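Side-chain contacts in uncharacterized protein (Chaetomium thermophilum, PDB 3LPZ), which probably acts in the Get pathway of tail-anchored protein biogenesis as the alpha-solenoid protein Get4, which binds Get5: residues G98-C103 with K115-E120; D261-L266 with M291-Q296. All blocks are in the same frame, centred on the assembly; numbering follows the deposited sequence. Where two conformers were deposited one is given.

Interaction 1 (G98-C103 with K115-E120); sequences GKLLGC and KRFVKE
Phe117 reaches from helix 112-128 to helix 94-104 with the far end of its ring, and Leu100 and Cys103 receive it one helical turn apart. Its CG stands anti to the backbone N (chi1 176°), which carries the ring toward helix 94-104, and CZ makes the nearest approach to each partner. One partner is backbone: Leu100 O lies at the ring edge, near its plane, 3.6 Å from Phe117 CZ, where the C-H rim is probably a mildly favourable neighbour for the carbonyl oxygen. The Leu100 side chain crosses the ring obliquely and touches with one branch, CD2, which is 3.8 Å from Phe117 CZ and almost as near to CE1. Cys103 adds its CB, 4.0 Å from Phe117 CZ and placed obliquely to the ring. Its SG is turned back beside its own helix (chi1 -65°), 3.5 Å from Lys99 O, which leaves the methylene as the part that meets the phenyl group. No hydrogen bond links the two segments; on 115-120, Glu120 OE1 forms a salt bridge with Arg86. Leucine in place of Phe117 would probably fall short of Leu100 O and Cys103 CB, opening a gap between the helices. The ring of Phe107, in the connection between the two helices, and Ala78 of helix 71-88 also meet Phe117, and Leu100 packs on Leu81, Val82 and Phe85 of that same helix. All three touching residues are buried, and their backbones stay well apart, the nearest CA atoms, of Cys103 and Phe117, being 9.2 Å from each other. The contact packs one helix against the next in the chain, as in the alpha-solenoid fold of Get4, a family in the TPR clan.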
ATOM      1  N   GLY A  98       6.288   0.423  17.951  1.00 16.60           N
ATOM      2  CA  GLY A  98       5.593   1.490  18.676  1.00 16.41           C
ATOM      3  C   GLY A  98       6.407   2.786  18.752  1.00 17.00           C
ATOM      4  O   GLY A  98       5.867   3.893  18.630  1.00 17.31           O
ATOM      5  N   LYS A  99       7.711   2.660  18.964  1.00 16.56           N
ATOM      6  CA  LYS A  99       8.575   3.856  18.997  1.00 17.51           C
ATOM      7  C   LYS A  99       8.598   4.549  17.638  1.00 17.02           C
ATOM      8  O   LYS A  99       8.593   5.785  17.564  1.00 17.42           O
ATOM      9  CB  LYS A  99       9.990   3.492  19.444  1.00 16.99           C
ATOM     10  CG  LYS A  99      10.065   3.128  20.910  1.00 19.61           C
ATOM     11  CD  LYS A  99      11.499   2.779  21.338  1.00 23.10           C
ATOM     12  CE  LYS A  99      11.556   2.243  22.790  1.00 23.31           C
ATOM     13  NZ  LYS A  99      10.971   0.875  22.923  1.00 25.57           N
ATOM     14  N   LEU A 100       8.658   3.762  16.563  1.00 16.79           N
ATOM     15  CA  LEU A 100       8.720   4.341  15.205  1.00 16.63           C
ATOM     16  C   LEU A 100       7.394   5.031  14.847  1.00 17.05           C
ATOM     17  O   LEU A 100       7.408   6.132  14.262  1.00 16.81           O
ATOM     18  CB  LEU A 100       9.130   3.293  14.157  1.00 15.87           C
ATOM     19  CG  LEU A 100      10.571   2.769  14.349  1.00 17.16           C
ATOM     20  CD1 LEU A 100      10.850   1.584  13.416  1.00 20.92           C
ATOM     21  CD2 LEU A 100      11.619   3.868  14.079  1.00 17.68           C
ATOM     22  N   LEU A 101       6.272   4.415  15.228  1.00 16.30           N
ATOM     23  CA  LEU A 101       4.947   5.045  15.010  1.00 17.94           C
ATOM     24  C   LEU A 101       4.782   6.301  15.849  1.00 18.37           C
ATOM     25  O   LEU A 101       4.163   7.266  15.407  1.00 19.09           O
ATOM     26  CB  LEU A 101       3.785   4.054  15.298  1.00 17.92           C
ATOM     27  CG  LEU A 101       3.710   2.873  14.330  1.00 17.95           C
ATOM     28  CD1 LEU A 101       2.711   1.866  14.859  1.00 20.17           C
ATOM     29  CD2 LEU A 101       3.302   3.343  12.899  1.00 20.36           C
ATOM     30  N   GLY A 102       5.345   6.301  17.057  1.00 18.84           N
ATOM     31  CA  GLY A 102       5.312   7.498  17.891  1.00 19.58           C
ATOM     32  C   GLY A 102       6.032   8.662  17.201  1.00 20.01           C
ATOM     33  O   GLY A 102       5.561   9.821  17.268  1.00 21.81           O
ATOM     34  N   CYS A 103       7.169   8.389  16.564  1.00 19.43           N
ATOM     35  CA  CYS A 103       7.875   9.442  15.792  1.00 19.34           C
ATOM     36  C   CYS A 103       7.081   9.866  14.550  1.00 18.84           C
ATOM     37  O   CYS A 103       6.876  11.075  14.297  1.00 17.84           O
ATOM     38  CB  CYS A 103       9.281   8.985  15.370  1.00 19.73           C
ATOM     39  SG  CYS A 103      10.422   8.715  16.761  1.00 22.44           S
ATOM     40  N   LYS A 115       9.844  11.868   4.546  1.00 24.40           N
ATOM     41  CA  LYS A 115      10.002  10.981   3.381  1.00 25.91           C
ATOM     42  C   LYS A 115      11.161   9.997   3.580  1.00 24.89           C
ATOM     43  O   LYS A 115      11.018   8.797   3.331  1.00 25.45           O
ATOM     44  CB  LYS A 115      10.282  11.789   2.098  1.00 26.73           C
ATOM     45  CG  LYS A 115       9.185  12.762   1.671  1.00 31.94           C
ATOM     46  CD  LYS A 115       9.640  13.585   0.440  1.00 37.48           C
ATOM     47  CE  LYS A 115       8.467  14.273  -0.273  1.00 40.96           C
ATOM     48  NZ  LYS A 115       7.574  14.999   0.681  1.00 44.08           N
ATOM     49  N   ARG A 116      12.302  10.525   3.994  1.00 24.30           N
ATOM     50  CA  ARG A 116      13.474   9.700   4.319  0.50 24.26           C
ATOM     51  C   ARG A 116      13.156   8.765   5.491  1.00 22.82           C
ATOM     52  O   ARG A 116      13.476   7.586   5.442  1.00 22.16           O
ATOM     53  CB  ARG A 116      14.688  10.577   4.654  0.50 25.15           C
ATOM     54  CG  ARG A 116      16.032   9.820   4.829  0.50 28.63           C
ATOM     55  CD  ARG A 116      17.128  10.798   5.269  0.50 34.01           C
ATOM     56  NE  ARG A 116      18.419  10.168   5.565  0.50 37.69           N
ATOM     57  CZ  ARG A 116      18.746   8.926   5.226  0.50 38.02           C
ATOM     58  NH1 ARG A 116      17.876   8.178   4.567  0.50 38.22           N
ATOM     59  NH2 ARG A 116      19.937   8.437   5.546  0.50 36.01           N
ATOM     60  N   PHE A 117      12.524   9.289   6.540  1.00 21.08           N
ATOM     61  CA  PHE A 117      12.190   8.462   7.704  1.00 19.33           C
ATOM     62  C   PHE A 117      11.316   7.273   7.277  1.00 19.22           C
ATOM     63  O   PHE A 117      11.587   6.129   7.669  1.00 19.19           O
ATOM     64  CB  PHE A 117      11.495   9.273   8.794  1.00 18.92           C
ATOM     65  CG  PHE A 117      11.053   8.450   9.960  1.00 18.69           C
ATOM     66  CD1 PHE A 117      11.991   7.891  10.841  1.00 17.62           C
ATOM     67  CD2 PHE A 117       9.691   8.182  10.164  1.00 18.52           C
ATOM     68  CE1 PHE A 117      11.577   7.100  11.945  1.00 17.15           C
ATOM     69  CE2 PHE A 117       9.279   7.388  11.260  1.00 19.82           C
ATOM     70  CZ  PHE A 117      10.234   6.854  12.153  1.00 18.06           C
ATOM     71  N   VAL A 118      10.289   7.537   6.463  1.00 18.27           N
ATOM     72  CA  VAL A 118       9.358   6.483   6.050  1.00 18.41           C
ATOM     73  C   VAL A 118      10.090   5.430   5.237  1.00 18.98           C
ATOM     74  O   VAL A 118       9.924   4.227   5.474  1.00 18.46           O
ATOM     75  CB  VAL A 118       8.103   7.035   5.289  1.00 18.33           C
ATOM     76  CG1 VAL A 118       7.370   5.910   4.489  1.00 17.36           C
ATOM     77  CG2 VAL A 118       7.133   7.728   6.304  1.00 18.32           C
ATOM     78  N   LYS A 119      10.904   5.881   4.284  1.00 19.90           N
ATOM     79  CA  LYS A 119      11.726   4.976   3.504  1.00 21.85           C
ATOM     80  C   LYS A 119      12.635   4.097   4.380  1.00 20.76           C
ATOM     81  O   LYS A 119      12.684   2.871   4.188  1.00 20.56           O
ATOM     82  CB  LYS A 119      12.564   5.777   2.509  1.00 23.24           C
ATOM     83  CG  LYS A 119      13.118   4.988   1.361  1.00 30.38           C
ATOM     84  CD  LYS A 119      14.523   4.447   1.631  1.00 38.52           C
ATOM     85  CE  LYS A 119      15.134   3.878   0.336  1.00 43.02           C
ATOM     86  NZ  LYS A 119      15.836   2.572   0.591  1.00 47.24           N
ATOM     87  N   GLU A 120      13.341   4.713   5.329  1.00 19.42           N
ATOM     88  CA  GLU A 120      14.278   3.963   6.171  1.00 19.28           C
ATOM     89  C   GLU A 120      13.558   2.943   7.046  1.00 18.73           C
ATOM     90  O   GLU A 120      14.001   1.791   7.146  1.00 18.36           O
ATOM     91  CB  GLU A 120      15.146   4.897   7.032  1.00 20.60           C
ATOM     92  CG  GLU A 120      16.087   5.813   6.193  1.00 22.72           C
ATOM     93  CD  GLU A 120      17.169   5.050   5.404  1.00 28.42           C
ATOM     94  OE1 GLU A 120      17.532   3.902   5.750  1.00 30.38           O
ATOM     95  OE2 GLU A 120      17.661   5.609   4.418  1.00 31.27           O
TER

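Interaction 2 (D261-L266 with M291-Q296); sequences DLFRQL and MYFGIQ
The Phe293 ring is sandwiched: Phe263 CB sits over the centre of one face, and Tyr292 CB lies against the opposite face, offset toward the rim. The first is a CH-pi contact, with Phe263 CB 3.8 Å from the Phe293 ring centroid and only 9° off the ring normal. Beyond that methylene the two phenyl rings meet obliquely, their planes at 34°, and the nearest atoms are Phe263 CD1 and Phe293 CE2 at 3.5 Å. Phe263 CG is anti to the backbone N (chi1 -175°), which sends the ring past Phe293 to Ile295, whose CD1 comes within 3.8 Å of Phe263 CD2, again obliquely. Ile295 CD1 also lies over one face of the Arg264 guanidinium, offset toward its rim, while Ile295 CG1 is 3.9 Å from Arg264 NH2. The extended Arg264 chain thus lays a flat charged group across the apolar isoleucine at the exposed margin, and the two phenylalanines are buried. Gly294, with positive phi, ends helix 282-293 and turns the chain so that Ile295 comes back beside Phe293 toward helix 260-269; the Ile295 backbone is hydrogen-bonded to that of Ala289, whose side chain also touches Phe263. The arrangement is helix-to-helix packing completed by the turn after a helix C-terminus, within the C-terminal part of the alpha-solenoid.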
ATOM      1  N   ASP A 261     -12.367 -21.852 -18.065  1.00 57.08           N
ATOM      2  CA  ASP A 261     -13.619 -21.664 -18.813  1.00 55.87           C
ATOM      3  C   ASP A 261     -14.395 -20.438 -18.337  1.00 54.30           C
ATOM      4  O   ASP A 261     -14.941 -19.685 -19.144  1.00 53.99           O
ATOM      5  CB  ASP A 261     -14.526 -22.891 -18.653  1.00 56.53           C
ATOM      6  CG  ASP A 261     -13.939 -24.152 -19.259  1.00 57.97           C
ATOM      7  OD1 ASP A 261     -13.101 -24.058 -20.194  1.00 59.16           O
ATOM      8  OD2 ASP A 261     -14.344 -25.248 -18.797  1.00 59.50           O
ATOM      9  N   LEU A 262     -14.463 -20.280 -17.018  1.00 52.44           N
ATOM     10  CA  LEU A 262     -15.122 -19.155 -16.366  1.00 50.57           C
ATOM     11  C   LEU A 262     -14.494 -17.828 -16.775  1.00 48.50           C
ATOM     12  O   LEU A 262     -15.201 -16.893 -17.162  1.00 47.83           O
ATOM     13  CB  LEU A 262     -14.991 -19.291 -14.852  1.00 51.05           C
ATOM     14  CG  LEU A 262     -16.027 -20.060 -14.049  1.00 52.22           C
ATOM     15  CD1 LEU A 262     -15.406 -20.540 -12.710  1.00 52.66           C
ATOM     16  CD2 LEU A 262     -17.247 -19.180 -13.827  1.00 52.62           C
ATOM     17  N   PHE A 263     -13.162 -17.764 -16.676  1.00 46.20           N
ATOM     18  CA  PHE A 263     -12.409 -16.548 -16.969  1.00 43.88           C
ATOM     19  C   PHE A 263     -12.562 -16.169 -18.429  1.00 43.03           C
ATOM     20  O   PHE A 263     -12.750 -14.996 -18.760  1.00 42.32           O
ATOM     21  CB  PHE A 263     -10.920 -16.700 -16.622  1.00 43.27           C
ATOM     22  CG  PHE A 263     -10.133 -15.432 -16.803  1.00 41.18           C
ATOM     23  CD1 PHE A 263     -10.148 -14.442 -15.824  1.00 39.42           C
ATOM     24  CD2 PHE A 263      -9.421 -15.200 -17.977  1.00 39.82           C
ATOM     25  CE1 PHE A 263      -9.435 -13.250 -16.006  1.00 40.14           C
ATOM     26  CE2 PHE A 263      -8.725 -14.015 -18.176  1.00 39.08           C
ATOM     27  CZ  PHE A 263      -8.723 -13.038 -17.181  1.00 39.10           C
ATOM     28  N   ARG A 264     -12.479 -17.177 -19.299  1.00 42.08           N
ATOM     29  CA  ARG A 264     -12.573 -16.948 -20.733  1.00 41.36           C
ATOM     30  C   ARG A 264     -13.977 -16.449 -21.073  1.00 39.65           C
ATOM     31  O   ARG A 264     -14.124 -15.485 -21.806  1.00 39.53           O
ATOM     32  CB  ARG A 264     -12.207 -18.214 -21.526  1.00 42.06           C
ATOM     33  CG  ARG A 264     -10.716 -18.502 -21.542  1.00 45.14           C
ATOM     34  CD  ARG A 264     -10.340 -19.594 -22.562  1.00 49.57           C
ATOM     35  NE  ARG A 264      -8.997 -20.096 -22.289  1.00 52.29           N
ATOM     36  CZ  ARG A 264      -8.736 -21.189 -21.571  1.00 54.35           C
ATOM     37  NH1 ARG A 264      -9.731 -21.925 -21.079  1.00 55.64           N
ATOM     38  NH2 ARG A 264      -7.477 -21.555 -21.358  1.00 54.57           N
ATOM     39  N   GLN A 265     -15.001 -17.072 -20.498  1.00 38.32           N
ATOM     40  CA  GLN A 265     -16.380 -16.628 -20.764  1.00 37.46           C
ATOM     41  C   GLN A 265     -16.660 -15.199 -20.295  1.00 35.76           C
ATOM     42  O   GLN A 265     -17.374 -14.472 -20.968  1.00 34.78           O
ATOM     43  CB  GLN A 265     -17.407 -17.590 -20.183  1.00 38.02           C
ATOM     44  CG  GLN A 265     -18.831 -17.273 -20.595  1.00 39.36           C
ATOM     45  CD  GLN A 265     -19.839 -18.121 -19.862  1.00 42.21           C
ATOM     46  OE1 GLN A 265     -19.481 -18.957 -19.035  1.00 43.87           O
ATOM     47  NE2 GLN A 265     -21.110 -17.908 -20.155  1.00 43.83           N
ATOM     48  N   LEU A 266     -16.092 -14.811 -19.151  1.00 34.81           N
ATOM     49  CA  LEU A 266     -16.232 -13.450 -18.624  1.00 34.67           C
ATOM     50  C   LEU A 266     -15.602 -12.413 -19.550  1.00 34.36           C
ATOM     51  O   LEU A 266     -16.205 -11.387 -19.864  1.00 34.09           O
ATOM     52  CB  LEU A 266     -15.562 -13.370 -17.249  1.00 34.07           C
ATOM     53  CG  LEU A 266     -16.302 -12.820 -16.034  1.00 34.81           C
ATOM     54  CD1 LEU A 266     -17.796 -13.078 -16.029  1.00 31.06           C
ATOM     55  CD2 LEU A 266     -15.634 -13.385 -14.781  1.00 35.15           C
ATOM     56  N   MET A 291      -2.347 -16.403 -12.311  1.00 29.64           N
ATOM     57  CA  MET A 291      -2.345 -16.740 -10.881  0.50 29.46           C
ATOM     58  C   MET A 291      -3.489 -17.659 -10.452  1.00 29.71           C
ATOM     59  O   MET A 291      -3.291 -18.591  -9.674  1.00 29.07           O
ATOM     60  CB  MET A 291      -2.387 -15.473 -10.034  0.50 29.27           C
ATOM     61  CG  MET A 291      -1.166 -14.610 -10.153  0.50 28.85           C
ATOM     62  SD  MET A 291      -1.364 -13.055  -9.288  0.50 27.93           S
ATOM     63  CE  MET A 291      -1.034 -13.565  -7.594  0.50 28.88           C
ATOM     64  N   TYR A 292      -4.691 -17.397 -10.963  1.00 29.95           N
ATOM     65  CA  TYR A 292      -5.898 -18.066 -10.458  1.00 30.54           C
ATOM     66  C   TYR A 292      -6.494 -19.106 -11.389  1.00 32.17           C
ATOM     67  O   TYR A 292      -7.311 -19.944 -10.971  1.00 32.94           O
ATOM     68  CB  TYR A 292      -6.968 -17.013 -10.092  1.00 29.48           C
ATOM     69  CG  TYR A 292      -6.492 -16.098  -8.981  1.00 26.54           C
ATOM     70  CD1 TYR A 292      -6.561 -16.499  -7.649  1.00 24.95           C
ATOM     71  CD2 TYR A 292      -5.910 -14.852  -9.274  1.00 24.48           C
ATOM     72  CE1 TYR A 292      -6.091 -15.670  -6.608  1.00 24.69           C
ATOM     73  CE2 TYR A 292      -5.432 -14.009  -8.241  1.00 23.00           C
ATOM     74  CZ  TYR A 292      -5.516 -14.433  -6.912  1.00 23.45           C
ATOM     75  OH  TYR A 292      -5.049 -13.610  -5.895  1.00 23.95           O
ATOM     76  N   PHE A 293      -6.125 -19.035 -12.655  1.00 33.49           N
ATOM     77  CA  PHE A 293      -6.781 -19.864 -13.651  1.00 35.28           C
ATOM     78  C   PHE A 293      -5.802 -20.700 -14.456  1.00 36.81           C
ATOM     79  O   PHE A 293      -6.217 -21.464 -15.335  1.00 37.48           O
ATOM     80  CB  PHE A 293      -7.667 -19.010 -14.562  1.00 35.12           C
ATOM     81  CG  PHE A 293      -8.724 -18.251 -13.813  1.00 35.13           C
ATOM     82  CD1 PHE A 293      -9.868 -18.899 -13.347  1.00 35.69           C
ATOM     83  CD2 PHE A 293      -8.560 -16.890 -13.546  1.00 33.39           C
ATOM     84  CE1 PHE A 293     -10.841 -18.192 -12.638  1.00 37.03           C
ATOM     85  CE2 PHE A 293      -9.524 -16.172 -12.830  1.00 33.79           C
ATOM     86  CZ  PHE A 293     -10.657 -16.812 -12.373  1.00 34.94           C
ATOM     87  N   GLY A 294      -4.515 -20.565 -14.147  1.00 37.70           N
ATOM     88  CA  GLY A 294      -3.473 -21.326 -14.839  1.00 39.21           C
ATOM     89  C   GLY A 294      -3.327 -20.975 -16.319  1.00 40.34           C
ATOM     90  O   GLY A 294      -2.757 -21.747 -17.078  1.00 40.94           O
ATOM     91  N   ILE A 295      -3.847 -19.821 -16.741  1.00 41.28           N
ATOM     92  CA  ILE A 295      -3.698 -19.359 -18.134  1.00 41.82           C
ATOM     93  C   ILE A 295      -2.382 -18.592 -18.294  1.00 43.61           C
ATOM     94  O   ILE A 295      -2.218 -17.495 -17.742  1.00 43.04           O
ATOM     95  CB  ILE A 295      -4.896 -18.501 -18.577  1.00 41.01           C
ATOM     96  CG1 ILE A 295      -6.196 -19.288 -18.435  1.00 39.89           C
ATOM     97  CG2 ILE A 295      -4.720 -18.003 -20.006  1.00 41.06           C
ATOM     98  CD1 ILE A 295      -7.469 -18.420 -18.400  1.00 35.37           C
ATOM     99  N   GLN A 296      -1.447 -19.175 -19.048  1.00 45.68           N
ATOM    100  CA  GLN A 296      -0.105 -18.596 -19.219  1.00 48.58           C
ATOM    101  C   GLN A 296      -0.187 -17.246 -19.920  1.00 50.07           C
ATOM    102  O   GLN A 296      -0.996 -17.069 -20.839  1.00 50.20           O
ATOM    103  CB  GLN A 296       0.823 -19.545 -20.005  1.00 48.90           C
ATOM    104  CG  GLN A 296       0.911 -20.994 -19.458  1.00 51.27           C
ATOM    105  CD  GLN A 296       1.784 -21.164 -18.192  1.00 53.26           C
ATOM    106  OE1 GLN A 296       2.469 -22.184 -18.041  1.00 55.31           O
ATOM    107  NE2 GLN A 296       1.739 -20.192 -17.279  1.00 53.00           N
TER

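Interactions 1 and 2 lie on opposite sides of the chain's centre, with their own centres 41 Å apart and their nearest atoms about 24 Å apart, so they do not touch. They follow one another along the chain, as expected for an elongated alpha-solenoid built by adding helices in series. Neither has a hydrogen bond between its segments, and in each a phenylalanine makes the closest approach; interaction 1 adds a carbonyl oxygen at the ring edge, interaction 2 an arginine at the margin. They differ in setting: 98-103 with 115-120 is wholly buried between two helices, whereas 261-266 with 291-296 is partly buried and draws on a post-helical turn.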